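Local structure of m3DLH protein (Halieaceae bacterium, 7JKA) at residues 29-34 and 57-62. The protein is a member of the dienelactone hydrolase family with an alpha/beta-hydrolase fold, and probably hydrolyses ester or lactone bonds. Residues are numbered along the deposited sequence; the frame is centred on the assembly and turned at random.
Sequences VGELHW and HARERA
Glu31 OE1 accepts a 2.7 Å hydrogen bond from His33 NE2, while Arg59 comes to it across the contact from the helix. The histidine bond is moderately bent, 149° at the hydrogen, and reaches the anti side of the carboxylate, well out of its plane. On the other side of the contact, OE1 lies at the edge of the Arg59 guanidinium, but the salt bridge to Arg59 NE is long at 3.8 Å. Closer is the aliphatic part of the arginine, whose CG sits 3.3 Å from Glu31 OE1; the two side chains cross at about a right angle. The tip of Arg59 turns to Asp56, which takes NH1 in a salt bridge. In this alpha/beta-hydrolase fold, strand 27-35 lies between strands 14-22 and 71-74, antiparallel to both, and helix 56-67, which follows strand 42-48, packs against it, the axes of 29-34 and 57-62 running at 27°. With CG anti to its carbonyl carbon (chi1 -68°), His33 projects its ring toward the helix, where Arg59 O lies over one face, 3.7 Å from His33 CE1. The methyl of Ala62 meets the ring obliquely, CB to His33 CD2 3.6 Å. A leucine in place of His33 has no N-H to offer, and Glu31 OE1 would probably be left with the long Arg59 contact as its polar partner here. The His33 side chain also touches Arg63 and Ala66, and its ring meets that of His16.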
# COMPACT_ATOMS: atom_id res chain seq x y z
N VAL A 29 -4.73 7.66 -13.32
CA VAL A 29 -5.87 8.40 -12.79
C VAL A 29 -6.10 7.89 -11.38
O VAL A 29 -6.58 6.77 -11.20
CB VAL A 29 -7.13 8.22 -13.65
CG1 VAL A 29 -8.22 9.14 -13.13
CG2 VAL A 29 -6.81 8.52 -15.13
N GLY A 30 -5.72 8.70 -10.39
CA GLY A 30 -5.91 8.39 -9.00
C GLY A 30 -6.99 9.27 -8.39
O GLY A 30 -7.72 9.99 -9.09
N GLU A 31 -7.09 9.19 -7.07
CA GLU A 31 -8.12 9.93 -6.36
C GLU A 31 -7.56 10.38 -5.01
O GLU A 31 -7.10 9.54 -4.22
CB GLU A 31 -9.38 9.07 -6.19
CG GLU A 31 -10.58 9.82 -5.67
CD GLU A 31 -11.83 8.96 -5.72
OE1 GLU A 31 -12.00 8.12 -4.84
OE2 GLU A 31 -12.65 9.13 -6.65
N LEU A 32 -7.58 11.69 -4.77
CA LEU A 32 -7.11 12.25 -3.50
C LEU A 32 -8.31 12.45 -2.59
O LEU A 32 -9.32 13.00 -3.02
CB LEU A 32 -6.39 13.59 -3.70
CG LEU A 32 -5.79 14.17 -2.41
CD1 LEU A 32 -4.44 13.48 -2.10
CD2 LEU A 32 -5.62 15.68 -2.44
N HIS A 33 -8.18 11.98 -1.34
CA HIS A 33 -9.17 12.19 -0.29
C HIS A 33 -8.56 13.03 0.81
O HIS A 33 -7.42 12.79 1.22
CB HIS A 33 -9.65 10.85 0.28
CG HIS A 33 -10.46 10.04 -0.69
ND1 HIS A 33 -11.80 9.78 -0.51
CD2 HIS A 33 -10.11 9.46 -1.86
CE1 HIS A 33 -12.24 9.08 -1.54
NE2 HIS A 33 -11.24 8.86 -2.36
N TRP A 34 -9.30 14.02 1.29
CA TRP A 34 -8.76 14.88 2.33
C TRP A 34 -9.93 15.46 3.11
O TRP A 34 -11.08 15.44 2.65
CB TRP A 34 -7.84 15.97 1.76
CG TRP A 34 -8.56 17.11 1.11
CD1 TRP A 34 -8.80 18.34 1.67
CD2 TRP A 34 -9.16 17.15 -0.20
NE1 TRP A 34 -9.50 19.14 0.79
CE2 TRP A 34 -9.74 18.43 -0.36
CE3 TRP A 34 -9.27 16.23 -1.26
CZ2 TRP A 34 -10.41 18.82 -1.52
CZ3 TRP A 34 -9.96 16.63 -2.41
CH2 TRP A 34 -10.50 17.91 -2.53
N HIS A 57 -12.77 -0.55 -2.77
CA HIS A 57 -12.08 -0.89 -1.53
C HIS A 57 -10.97 0.11 -1.23
O HIS A 57 -10.87 0.63 -0.12
CB HIS A 57 -11.54 -2.32 -1.64
CG HIS A 57 -10.69 -2.75 -0.50
ND1 HIS A 57 -9.34 -2.49 -0.44
CD2 HIS A 57 -10.99 -3.46 0.62
CE1 HIS A 57 -8.85 -3.00 0.67
NE2 HIS A 57 -9.83 -3.59 1.33
N ALA A 58 -10.15 0.44 -2.23
CA ALA A 58 -9.06 1.38 -1.99
C ALA A 58 -9.57 2.79 -1.76
O ALA A 58 -9.02 3.53 -0.93
CB ALA A 58 -8.10 1.36 -3.18
N ARG A 59 -10.60 3.20 -2.51
CA ARG A 59 -11.18 4.52 -2.29
C ARG A 59 -11.70 4.65 -0.86
O ARG A 59 -11.54 5.71 -0.23
CB ARG A 59 -12.32 4.76 -3.28
CG ARG A 59 -11.92 4.78 -4.75
CD ARG A 59 -13.16 5.05 -5.62
NE ARG A 59 -12.78 5.16 -7.02
CZ ARG A 59 -12.95 4.20 -7.92
NH1 ARG A 59 -13.53 3.05 -7.60
NH2 ARG A 59 -12.54 4.41 -9.17
N GLU A 60 -12.35 3.61 -0.35
CA GLU A 60 -12.87 3.66 1.01
C GLU A 60 -11.73 3.76 2.02
O GLU A 60 -11.85 4.48 3.01
CB GLU A 60 -13.74 2.43 1.27
CG GLU A 60 -14.16 2.26 2.72
CD GLU A 60 -15.06 3.36 3.24
OE1 GLU A 60 -15.57 4.18 2.44
OE2 GLU A 60 -15.27 3.38 4.48
N ARG A 61 -10.61 3.08 1.79
CA ARG A 61 -9.51 3.22 2.74
C ARG A 61 -8.91 4.62 2.69
O ARG A 61 -8.55 5.19 3.73
CB ARG A 61 -8.44 2.15 2.47
CG ARG A 61 -9.00 0.73 2.49
CD ARG A 61 -9.69 0.48 3.81
NE ARG A 61 -10.27 -0.86 4.02
CZ ARG A 61 -11.39 -1.30 3.44
NH1 ARG A 61 -12.02 -0.56 2.52
NH2 ARG A 61 -11.89 -2.49 3.76
N ALA A 62 -8.81 5.22 1.50
CA ALA A 62 -8.35 6.61 1.41
C ALA A 62 -9.33 7.53 2.14
O ALA A 62 -8.92 8.45 2.84
CB ALA A 62 -8.21 7.02 -0.06